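Local coordinates for protein LEOA (Escherichia coli, PDB 4AUR) that probably hydrolyses GTP as a bacterial dynamin of enterotoxigenic strains, with a possible link to LT toxin, at residues 74-77 with 78-82; 127-130 with 131-134; 302-305 with 306-310. All coordinates share one frame; numbering follows the deposited sequence.

From the N terminus, interaction 1 (74-77 with 78-82) comes first, where the chain leaves helix 66-74 and turns toward strand 93-95. Interaction 2 (127-130 with 131-134) follows at the start of helix 129-136, its centre about 27 Å from that of interaction 1, both in the part of the protein built round the mixed sheet; it ties its helix to helix 156-165. Interaction 3 (302-305 with 306-310) lies far off, its centre about 65 Å from that of interaction 2, and joins helix 275-343 to helix 368-408. Each is local, 1 running from a helix end through a beta turn, 2 and 3 lying along helices; they stand in series, neither nested nor crossed.

Interaction 1: residues 74-77 with 78-82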
loop_
_atom_site.group_PDB
_atom_site.type_symbol
_atom_site.label_atom_id
_atom_site.label_comp_id
_atom_site.label_asym_id
_atom_site.label_seq_id
_atom_site.Cartn_x
_atom_site.Cartn_y
_atom_site.Cartn_z
ATOM N N LEU A 74 33.538 -14.980 34.901
ATOM C CA LEU A 74 32.501 -15.842 35.464
ATOM C C LEU A 74 32.166 -15.470 36.903
ATOM O O LEU A 74 30.991 -15.462 37.309
ATOM C CB LEU A 74 32.971 -17.288 35.449
ATOM C CG LEU A 74 33.079 -17.838 34.036
ATOM C CD1 LEU A 74 33.951 -19.065 34.027
ATOM C CD2 LEU A 74 31.718 -18.177 33.459
ATOM N N GLY A 75 33.227 -15.194 37.661
ATOM C CA GLY A 75 33.133 -14.829 39.060
ATOM C C GLY A 75 33.861 -15.774 40.009
ATOM O O GLY A 75 34.175 -15.379 41.122
ATOM N N LYS A 76 34.125 -17.010 39.586
ATOM C CA LYS A 76 34.660 -18.025 40.481
ATOM C C LYS A 76 36.013 -18.554 40.026
ATOM O O LYS A 76 36.233 -18.764 38.842
ATOM C CB LYS A 76 33.678 -19.187 40.609
ATOM C CG LYS A 76 32.433 -18.862 41.429
ATOM C CD LYS A 76 32.172 -19.909 42.505
ATOM C CE LYS A 76 31.634 -21.218 41.936
ATOM N NZ LYS A 76 30.205 -21.092 41.531
ATOM N N VAL A 77 36.910 -18.777 40.985
ATOM C CA VAL A 77 38.190 -19.425 40.718
ATOM C C VAL A 77 37.908 -20.763 40.077
ATOM O O VAL A 77 36.906 -21.394 40.394
ATOM C CB VAL A 77 39.008 -19.639 42.018
ATOM C CG1 VAL A 77 40.131 -20.660 41.835
ATOM C CG2 VAL A 77 39.582 -18.319 42.496
HETATM N N MSE A 78 38.814 -21.192 39.203
HETATM C CA MSE A 78 38.615 -22.372 38.362
HETATM C C MSE A 78 38.228 -23.628 39.090
HETATM O O MSE A 78 37.400 -24.380 38.592
HETATM C CB MSE A 78 39.872 -22.646 37.534
HETATM C CG MSE A 78 39.540 -23.467 36.284
HETATM SE SE MSE A 78 39.072 -22.380 34.687
HETATM C CE MSE A 78 40.598 -23.122 33.684
ATOM N N ASP A 79 38.802 -23.884 40.258
ATOM C CA ASP A 79 38.533 -25.151 40.958
ATOM C C ASP A 79 37.195 -25.205 41.703
ATOM O O ASP A 79 36.655 -26.296 41.905
ATOM C CB ASP A 79 39.696 -25.534 41.895
ATOM C CG ASP A 79 40.642 -26.557 41.263
ATOM O OD1 ASP A 79 40.160 -27.598 40.749
ATOM O OD2 ASP A 79 41.869 -26.322 41.288
ATOM N N ASP A 80 36.670 -24.041 42.102
ATOM C CA ASP A 80 35.349 -23.941 42.747
ATOM C C ASP A 80 34.209 -24.344 41.817
ATOM O O ASP A 80 33.137 -24.759 42.278
ATOM C CB ASP A 80 35.091 -22.517 43.225
ATOM C CG ASP A 80 35.950 -22.134 44.385
ATOM O OD1 ASP A 80 36.666 -23.012 44.903
ATOM O OD2 ASP A 80 35.903 -20.955 44.780
HETATM N N MSE A 81 34.450 -24.193 40.514
HETATM C CA MSE A 81 33.556 -24.698 39.474
HETATM C C MSE A 81 34.185 -25.927 38.867
HETATM O O MSE A 81 34.180 -26.101 37.657
HETATM C CB MSE A 81 33.225 -23.601 38.460
HETATM C CG MSE A 81 34.441 -22.887 37.882
HETATM SE SE MSE A 81 33.899 -21.424 36.668
HETATM C CE MSE A 81 35.770 -21.145 36.108
ATOM N N ASN A 82 34.753 -26.769 39.741
ATOM C CA ASN A 82 35.188 -28.142 39.451
ATOM C C ASN A 82 35.498 -28.445 37.983
ATOM O O ASN A 82 34.890 -29.323 37.363
ATOM C CB ASN A 82 34.134 -29.110 40.010
ATOM C CG ASN A 82 34.558 -30.563 39.924
ATOM O OD1 ASN A 82 35.499 -30.998 40.596
ATOM N ND2 ASN A 82 33.852 -31.329 39.098
#
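Among the flat groups here, the Val77 carbonyl faces the following turn: Asp80 N approaches its oxygen at 3.2 Å, with an N-H...O angle of only 131°, so the bond is weak. No aromatic ring takes part. It is CB of Asp80, not the carboxylate, that meets Lys76 CE, at 3.9 Å, and the charged ends of the two residues are not in contact. The lysine's bent aliphatic chain thus lies across the aspartate while its ammonium group goes on to Gly99 O, an anchor outside the turn. Asp79 O then accepts Asn82 N at 2.9 Å. The apolar half is carried by Met81, present as selenomethionine. Its CG is wedged between the backbone N and the carbonyl carbon (chi1 52°), and from there the chain runs straight back, so that CE reaches Leu74 CD1 at 3.5 Å, the two side chains crossing at about a right angle. A long unbranched residue suits this span. Pro97 and Leu100 also touch Met81, while Val77 packs on Leu234, Thr235 and Phe238. Gly75, with positive phi, lets the chain leave helix 66-74 and run on into a type I beta turn from Asp79 to Asn82, found here after the helix that follows a probable P-loop, whose residues the Met78 side chain touches.

Interaction 2: residues 127-130 with 131-134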
loop_
_atom_site.group_PDB
_atom_site.type_symbol
_atom_site.label_atom_id
_atom_site.label_comp_id
_atom_site.label_asym_id
_atom_site.label_seq_id
_atom_site.Cartn_x
_atom_site.Cartn_y
_atom_site.Cartn_z
ATOM N N TYR A 127 41.104 -26.350 10.002
ATOM C CA TYR A 127 40.403 -26.838 8.826
ATOM C C TYR A 127 39.526 -28.055 9.112
ATOM O O TYR A 127 39.145 -28.752 8.198
ATOM C CB TYR A 127 41.425 -27.136 7.703
ATOM C CG TYR A 127 42.287 -25.933 7.286
ATOM C CD1 TYR A 127 41.781 -24.622 7.335
ATOM C CD2 TYR A 127 43.607 -26.110 6.847
ATOM C CE1 TYR A 127 42.554 -23.532 6.963
ATOM C CE2 TYR A 127 44.390 -25.024 6.470
ATOM C CZ TYR A 127 43.854 -23.732 6.531
ATOM O OH TYR A 127 44.603 -22.637 6.165
ATOM N N GLU A 128 39.216 -28.301 10.380
ATOM C CA GLU A 128 38.326 -29.383 10.771
ATOM C C GLU A 128 36.902 -28.837 10.891
ATOM O O GLU A 128 36.634 -27.968 11.703
ATOM C CB GLU A 128 38.738 -29.978 12.121
ATOM C CG GLU A 128 40.057 -30.747 12.143
ATOM C CD GLU A 128 40.438 -31.295 13.540
ATOM O OE1 GLU A 128 39.775 -30.962 14.569
ATOM O OE2 GLU A 128 41.419 -32.082 13.604
ATOM N N ASP A 129 35.978 -29.374 10.102
ATOM C CA ASP A 129 34.611 -28.906 10.115
ATOM C C ASP A 129 34.070 -28.902 11.520
ATOM O O ASP A 129 33.309 -28.015 11.883
ATOM C CB ASP A 129 33.733 -29.755 9.210
ATOM C CG ASP A 129 34.111 -29.633 7.742
ATOM O OD1 ASP A 129 34.353 -28.503 7.257
ATOM O OD2 ASP A 129 34.155 -30.672 7.063
ATOM N N LEU A 130 34.486 -29.855 12.342
ATOM C CA LEU A 130 33.980 -29.905 13.712
ATOM C C LEU A 130 34.377 -28.701 14.555
ATOM O O LEU A 130 33.526 -28.023 15.091
ATOM C CB LEU A 130 34.410 -31.175 14.397
ATOM C CG LEU A 130 34.008 -31.342 15.848
ATOM C CD1 LEU A 130 32.605 -31.905 15.928
ATOM C CD2 LEU A 130 35.010 -32.270 16.517
ATOM N N THR A 131 35.659 -28.415 14.664
ATOM C CA THR A 131 36.096 -27.336 15.546
ATOM C C THR A 131 35.650 -25.978 14.983
ATOM O O THR A 131 35.393 -25.007 15.725
ATOM C CB THR A 131 37.621 -27.348 15.771
ATOM O OG1 THR A 131 38.254 -26.840 14.621
ATOM C CG2 THR A 131 38.143 -28.739 15.993
ATOM N N ARG A 132 35.534 -25.924 13.665
ATOM C CA ARG A 132 34.953 -24.771 12.997
ATOM C C ARG A 132 33.471 -24.570 13.376
ATOM O O ARG A 132 33.035 -23.447 13.691
ATOM C CB ARG A 132 35.112 -24.932 11.485
ATOM C CG ARG A 132 36.560 -24.885 10.968
ATOM C CD ARG A 132 36.628 -25.371 9.524
ATOM N NE ARG A 132 35.910 -24.450 8.644
ATOM C CZ ARG A 132 36.464 -23.442 7.976
ATOM N NH1 ARG A 132 37.771 -23.222 8.039
ATOM N NH2 ARG A 132 35.700 -22.645 7.255
ATOM N N ARG A 133 32.689 -25.651 13.362
ATOM C CA ARG A 133 31.283 -25.559 13.783
ATOM C C ARG A 133 31.137 -25.126 15.255
ATOM O O ARG A 133 30.274 -24.338 15.587
ATOM C CB ARG A 133 30.594 -26.880 13.553
ATOM C CG ARG A 133 29.068 -26.887 13.659
ATOM C CD ARG A 133 28.494 -28.290 13.492
ATOM N NE ARG A 133 29.401 -29.107 12.676
ATOM C CZ ARG A 133 29.697 -30.385 12.890
ATOM N NH1 ARG A 133 29.133 -31.067 13.877
ATOM N NH2 ARG A 133 30.564 -30.991 12.095
ATOM N N TYR A 134 31.977 -25.625 16.140
ATOM C CA TYR A 134 31.792 -25.323 17.547
ATOM C C TYR A 134 32.135 -23.878 17.829
ATOM O O TYR A 134 31.483 -23.237 18.637
ATOM C CB TYR A 134 32.604 -26.280 18.450
ATOM C CG TYR A 134 31.777 -27.425 18.997
ATOM C CD1 TYR A 134 31.486 -28.530 18.223
ATOM C CD2 TYR A 134 31.264 -27.383 20.290
ATOM C CE1 TYR A 134 30.717 -29.559 18.719
ATOM C CE2 TYR A 134 30.495 -28.412 20.793
ATOM C CZ TYR A 134 30.228 -29.493 20.006
ATOM O OH TYR A 134 29.469 -30.521 20.512
#
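Arg132 N reaches Glu128 O at 3.0 Å and nearly straight (168°), closing the first turn of helix 129-136, with Glu128 in the N-cap position. The next bonds follow the usual i to i+4 spacing: Arg133 N to Asp129 O at 2.9 Å and Tyr134 N to Leu130 O at 3.0 Å. The side chains pack round this backbone frame. Glu128 turns its extended chain past Thr131, so that its carboxylate end lies beside the methyl CG2. The hydroxyl of Thr131 is placed between the backbone N and the carbonyl carbon (chi1 76°) and hydrogen-bonds to Val125 O, in the approach to the helix; a small beta-branched residue thus serves a buried spot, giving a methyl to one neighbour and a hydroxyl to another. Arg132 passes its methylenes CB, CG and CD close by Glu128 O and carries the guanidinium onward to a salt bridge with Asp165 and a hydrogen bond to Met126 O, tying the helix start to the helix 156-165 and to the preceding loop. At 4.6 Å from Arg132 NE, Asp129 OD1 is near enough for attraction of charge but sits well out of the guanidinium plane, so it is no salt bridge. An acidic residue in the first turn would also probably be stabilised by the helix dipole. Further out, Leu92, in a loop, touches both Thr131 and Tyr134. Leu130 and Tyr134 point the same way, side by side, with Leu130 CD1 4.1 Å from Tyr134 CE1, and Leu130 O lies in the plane of the tyrosine ring, at its edge, 3.8 Å from CD1.

Interaction 3: residues 302-305 with 306-310; sequences KNDE and DMHRF
Lys302 holds CG anti to its backbone nitrogen (chi1 161°), keeps its chain extended and bends only at the last torsion, which swings NZ toward Asp306, one turn farther on. The carboxylate of Asp306, with CG set beside its own backbone N, is met at OD2 on the syn side, 3.0 Å from NZ. This is the classical i to i+4 salt bridge of an alpha helix, here on the long helix 275-343 of the dynamin-like helical domain. A lysine suits the place because its length spans a turn and its ammonium group can donate to several acceptors: Ser402 OG and Gln399 O, both of helix 368-408, also hold it, so a buried aspartate and a second helix are joined by the same nitrogen. Arg309 does a similar job farther on, its guanidinium paired with Asp395 of that helix. The backbone repeats the spacing, with Asp306 N to Lys302 O at 2.9 Å and Arg309 N to Glu305 O also at 2.9 Å, whereas Met307 N to Asn303 O at 3.3 Å is weak. On another side Met307, a selenomethionine, folds back at chi2 and chi3 so that its methyl CE lies against the Asn303 amide, and its flexible chain fills a buried position near Leu542. Ser546 OG hydrogen-bonds to OD1 of that amide, which helps to hold it. On the more exposed side Asp304 and His308 run alongside each other, the carboxylate and ring planes turned 42° apart. Asp304 OD1 has a long, weak ion pair with Arg550, and its approach to His308 NE2, at 4.0 Å, is proximity only.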
loop_
_atom_site.group_PDB
_atom_site.type_symbol
_atom_site.label_atom_id
_atom_site.label_comp_id
_atom_site.label_asym_id
_atom_site.label_seq_id
_atom_site.Cartn_x
_atom_site.Cartn_y
_atom_site.Cartn_z
ATOM N N LYS A 302 -11.108 3.962 -4.455
ATOM C CA LYS A 302 -11.433 4.818 -5.587
ATOM C C LYS A 302 -12.584 4.305 -6.437
ATOM O O LYS A 302 -13.417 5.067 -6.844
ATOM C CB LYS A 302 -10.210 4.971 -6.478
ATOM C CG LYS A 302 -10.520 5.448 -7.885
ATOM C CD LYS A 302 -9.335 6.130 -8.556
ATOM C CE LYS A 302 -9.585 6.362 -10.057
ATOM N NZ LYS A 302 -10.904 6.975 -10.437
ATOM N N ASN A 303 -12.599 3.017 -6.747
ATOM C CA ASN A 303 -13.640 2.453 -7.595
ATOM C C ASN A 303 -14.963 2.448 -6.916
ATOM O O ASN A 303 -15.960 2.611 -7.564
ATOM C CB ASN A 303 -13.323 1.019 -8.028
ATOM C CG ASN A 303 -14.266 0.509 -9.125
ATOM O OD1 ASN A 303 -15.028 -0.431 -8.922
ATOM N ND2 ASN A 303 -14.207 1.137 -10.300
ATOM N N ASP A 304 -14.966 2.239 -5.610
ATOM C CA ASP A 304 -16.188 2.202 -4.836
ATOM C C ASP A 304 -16.737 3.624 -4.721
ATOM O O ASP A 304 -17.937 3.831 -4.749
ATOM C CB ASP A 304 -15.894 1.602 -3.457
ATOM C CG ASP A 304 -17.152 1.117 -2.725
ATOM O OD1 ASP A 304 -18.251 1.138 -3.320
ATOM O OD2 ASP A 304 -17.035 0.701 -1.544
ATOM N N GLU A 305 -15.849 4.605 -4.635
ATOM C CA GLU A 305 -16.245 5.986 -4.455
ATOM C C GLU A 305 -16.758 6.582 -5.765
ATOM O O GLU A 305 -17.736 7.335 -5.763
ATOM C CB GLU A 305 -15.079 6.792 -3.880
ATOM C CG GLU A 305 -14.743 6.384 -2.444
ATOM C CD GLU A 305 -13.375 6.871 -1.939
ATOM O OE1 GLU A 305 -12.566 7.388 -2.757
ATOM O OE2 GLU A 305 -13.104 6.722 -0.709
ATOM N N ASP A 306 -16.101 6.248 -6.874
ATOM C CA ASP A 306 -16.602 6.560 -8.212
ATOM C C ASP A 306 -18.036 6.086 -8.394
ATOM O O ASP A 306 -18.852 6.805 -8.943
ATOM C CB ASP A 306 -15.778 5.877 -9.300
ATOM C CG ASP A 306 -14.474 6.593 -9.628
ATOM O OD1 ASP A 306 -14.161 7.657 -9.051
ATOM O OD2 ASP A 306 -13.743 6.076 -10.504
HETATM N N MSE A 307 -18.359 4.868 -7.970
HETATM C CA MSE A 307 -19.712 4.338 -8.232
HETATM C C MSE A 307 -20.732 5.260 -7.621
HETATM O O MSE A 307 -21.732 5.569 -8.248
HETATM C CB MSE A 307 -19.968 2.921 -7.711
HETATM C CG MSE A 307 -18.988 1.876 -8.227
HETATM SE SE MSE A 307 -19.223 1.563 -10.155
HETATM C CE MSE A 307 -17.373 1.958 -10.708
ATOM N N HIS A 308 -20.487 5.708 -6.390
ATOM C CA HIS A 308 -21.398 6.619 -5.718
ATOM C C HIS A 308 -21.369 7.974 -6.400
ATOM O O HIS A 308 -22.406 8.544 -6.680
ATOM C CB HIS A 308 -21.102 6.692 -4.207
ATOM C CG HIS A 308 -21.385 5.396 -3.493
ATOM N ND1 HIS A 308 -22.661 4.882 -3.361
ATOM C CD2 HIS A 308 -20.554 4.483 -2.931
ATOM C CE1 HIS A 308 -22.604 3.722 -2.730
ATOM N NE2 HIS A 308 -21.338 3.455 -2.463
ATOM N N ARG A 309 -20.178 8.450 -6.723
ATOM C CA ARG A 309 -20.015 9.617 -7.565
ATOM C C ARG A 309 -20.812 9.540 -8.871
ATOM O O ARG A 309 -21.355 10.533 -9.311
ATOM C CB ARG A 309 -18.544 9.821 -7.866
ATOM C CG ARG A 309 -18.238 10.930 -8.849
ATOM C CD ARG A 309 -16.750 11.203 -8.879
ATOM N NE ARG A 309 -16.416 12.291 -9.797
ATOM C CZ ARG A 309 -15.313 13.047 -9.713
ATOM N NH1 ARG A 309 -14.413 12.846 -8.743
ATOM N NH2 ARG A 309 -15.098 14.013 -10.613
ATOM N N PHE A 310 -20.898 8.379 -9.499
ATOM C CA PHE A 310 -21.633 8.280 -10.758
ATOM C C PHE A 310 -23.131 8.378 -10.538
ATOM O O PHE A 310 -23.844 8.854 -11.392
ATOM C CB PHE A 310 -21.329 6.971 -11.501
ATOM C CG PHE A 310 -19.883 6.789 -11.894
ATOM C CD1 PHE A 310 -19.027 7.869 -12.061
ATOM C CD2 PHE A 310 -19.381 5.517 -12.117
ATOM C CE1 PHE A 310 -17.713 7.669 -12.432
ATOM C CE2 PHE A 310 -18.066 5.325 -12.492
ATOM C CZ PHE A 310 -17.244 6.400 -12.664
#